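Local atomic coordinates of intracellular serine protease (Bacillus licheniformis, PDB entry 4ZOQ), a protein that probably acts as a subtilisin-like serine endopeptidase, a class II lanthipeptide protease that cleaves peptide bonds sequence-specifically. Residues K153-A158 and H191-L196. Residues are numbered along the deposited sequence; the frame is centred on the assembly and turned at random.
Sequences KAYQRA and HLPSAL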
loop_
_atom_site.group_PDB
_atom_site.type_symbol
_atom_site.label_atom_id
_atom_site.label_comp_id
_atom_site.label_asym_id
_atom_site.label_seq_id
_atom_site.Cartn_x
_atom_site.Cartn_y
_atom_site.Cartn_z
ATOM N N LYS B 153 -11.001 8.184 -13.099
ATOM C CA LYS B 153 -11.004 9.639 -13.007
ATOM C C LYS B 153 -11.104 10.078 -11.551
ATOM O O LYS B 153 -10.420 11.014 -11.106
ATOM C CB LYS B 153 -12.175 10.200 -13.812
ATOM C CG LYS B 153 -12.328 11.704 -13.800
ATOM C CD LYS B 153 -13.469 12.097 -14.709
ATOM C CE LYS B 153 -13.587 13.597 -14.882
ATOM N NZ LYS B 153 -14.805 13.883 -15.694
ATOM N N ALA B 154 -11.967 9.390 -10.814
ATOM C CA ALA B 154 -12.153 9.651 -9.396
ATOM C C ALA B 154 -10.880 9.342 -8.647
ATOM O O ALA B 154 -10.420 10.099 -7.781
ATOM C CB ALA B 154 -13.306 8.795 -8.841
ATOM N N TYR B 155 -10.300 8.212 -9.034
ATOM C CA TYR B 155 -9.185 7.637 -8.317
ATOM C C TYR B 155 -7.975 8.547 -8.529
ATOM O O TYR B 155 -7.153 8.759 -7.624
ATOM C CB TYR B 155 -8.893 6.259 -8.862
ATOM C CG TYR B 155 -8.558 5.277 -7.828
ATOM C CD1 TYR B 155 -9.023 3.972 -7.926
ATOM C CD2 TYR B 155 -7.904 5.675 -6.673
ATOM C CE1 TYR B 155 -8.734 3.054 -6.955
ATOM C CE2 TYR B 155 -7.618 4.774 -5.692
ATOM C CZ TYR B 155 -8.041 3.461 -5.842
ATOM O OH TYR B 155 -7.793 2.512 -4.881
ATOM N N GLN B 156 -7.920 9.128 -9.724
ATOM C CA GLN B 156 -6.850 10.037 -10.091
ATOM C C GLN B 156 -6.939 11.334 -9.280
ATOM O O GLN B 156 -5.918 11.950 -8.957
ATOM C CB GLN B 156 -6.895 10.310 -11.604
ATOM C CG GLN B 156 -5.720 11.075 -12.147
ATOM C CD GLN B 156 -4.377 10.370 -11.889
ATOM O OE1 GLN B 156 -4.067 9.332 -12.492
ATOM N NE2 GLN B 156 -3.580 10.939 -10.992
ATOM N N ARG B 157 -8.150 11.729 -8.905
ATOM C CA ARG B 157 -8.302 12.957 -8.140
ATOM C C ARG B 157 -7.786 12.754 -6.736
ATOM O O ARG B 157 -7.119 13.624 -6.190
ATOM C CB ARG B 157 -9.768 13.380 -8.087
ATOM C CG ARG B 157 -10.325 13.968 -9.354
ATOM C CD ARG B 157 -11.768 14.408 -9.123
ATOM N NE ARG B 157 -12.390 14.912 -10.340
ATOM C CZ ARG B 157 -13.630 15.392 -10.409
ATOM N NH1 ARG B 157 -14.406 15.404 -9.333
ATOM N NH2 ARG B 157 -14.097 15.848 -11.565
ATOM N N ALA B 158 -8.023 11.569 -6.187
ATOM C CA ALA B 158 -7.475 11.206 -4.887
ATOM C C ALA B 158 -5.951 11.262 -4.912
ATOM O O ALA B 158 -5.313 11.820 -4.001
ATOM C CB ALA B 158 -7.951 9.817 -4.482
ATOM N N HIS B 191 -4.607 -1.651 -13.737
ATOM C CA HIS B 191 -4.515 -2.052 -12.331
ATOM C C HIS B 191 -4.500 -0.767 -11.507
ATOM O O HIS B 191 -3.593 0.048 -11.666
ATOM C CB HIS B 191 -3.256 -2.912 -12.073
ATOM C CG HIS B 191 -3.166 -3.494 -10.688
ATOM N ND1 HIS B 191 -2.212 -3.093 -9.772
ATOM C CD2 HIS B 191 -3.889 -4.463 -10.075
ATOM C CE1 HIS B 191 -2.352 -3.789 -8.658
ATOM N NE2 HIS B 191 -3.369 -4.619 -8.812
ATOM N N LEU B 192 -5.481 -0.597 -10.624
ATOM C CA LEU B 192 -5.661 0.651 -9.864
ATOM C C LEU B 192 -5.534 0.373 -8.366
ATOM O O LEU B 192 -6.101 -0.608 -7.874
ATOM C CB LEU B 192 -7.025 1.235 -10.184
ATOM C CG LEU B 192 -7.276 1.601 -11.648
ATOM C CD1 LEU B 192 -8.715 1.900 -11.838
ATOM C CD2 LEU B 192 -6.493 2.832 -11.976
ATOM N N PRO B 193 -4.840 1.257 -7.613
ATOM C CA PRO B 193 -4.349 2.584 -8.012
ATOM C C PRO B 193 -2.946 2.627 -8.603
ATOM O O PRO B 193 -2.451 3.717 -8.894
ATOM C CB PRO B 193 -4.344 3.346 -6.685
ATOM C CG PRO B 193 -3.967 2.275 -5.650
ATOM C CD PRO B 193 -4.612 0.990 -6.173
ATOM N N SER B 194 -2.318 1.473 -8.790
ATOM C CA SER B 194 -0.901 1.420 -9.179
ATOM C C SER B 194 -0.622 2.100 -10.520
ATOM O O SER B 194 0.480 2.606 -10.745
ATOM C CB SER B 194 -0.406 -0.035 -9.200
ATOM O OG SER B 194 -0.929 -0.737 -10.303
ATOM N N ALA B 195 -1.606 2.104 -11.417
ATOM C CA ALA B 195 -1.411 2.707 -12.733
ATOM C C ALA B 195 -1.502 4.237 -12.726
ATOM O O ALA B 195 -1.092 4.879 -13.683
ATOM C CB ALA B 195 -2.414 2.154 -13.700
ATOM N N LEU B 196 -2.053 4.809 -11.657
ATOM C CA LEU B 196 -2.327 6.245 -11.583
ATOM C C LEU B 196 -1.096 7.129 -11.527
ATOM O O LEU B 196 -0.088 6.769 -10.932
ATOM C CB LEU B 196 -3.182 6.562 -10.349
ATOM C CG LEU B 196 -4.564 5.936 -10.181
ATOM C CD1 LEU B 196 -5.064 6.226 -8.761
ATOM C CD2 LEU B 196 -5.532 6.482 -11.228
#
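Tyr-155 leaves helix 146-164 facing the end of strand 189-192 and the turn after it, and its side chain meets three residues in succession. CB starts beside Leu-196, 3.8 Å from CD1 of that leucine. CG and CD2 stay with the same methyl, CD2 coming to 3.6 Å from Leu-196 CD1, and the two side chains cross at about a right angle. CD1 and CE1, across the ring from CD2, each lie 4.1 Å from Leu-192 CB, which approaches obliquely. Farther out the ring belongs to Pro-193: CB of the proline sits over one face in a CH-pi contact, 4.1 Å from the ring centroid and 29° off the normal. At the tip, OH is 3.8 Å from Pro-193 CD, a buried hydroxyl with no hydrogen-bonding partner in the model. Pro-193 follows a cis peptide bond and opens a type I turn ending at Leu-196, which Leu-196 N closes by bonding to Pro-193 O. In this subtilisin-like fold, the contact joins helix 146-164 to the segment leading from strand 189-192, which pairs antiparallel with strand 140-143, toward strand 200-205 of the central sheet. Met-120 and Met-123 of helix 116-128 also pack on Tyr-155. An alanine in place of Tyr-155 would probably open a gap between helix and turn, leaving Pro-193 CB without its aromatic face. One residue on, Gln-156 bends at chi2 (58°), which sets CD; its OE1 lies 3.4 Å from Leu-196 CD2, while its NE2 bonds to Asn-160 OD1 and Lys-197 O.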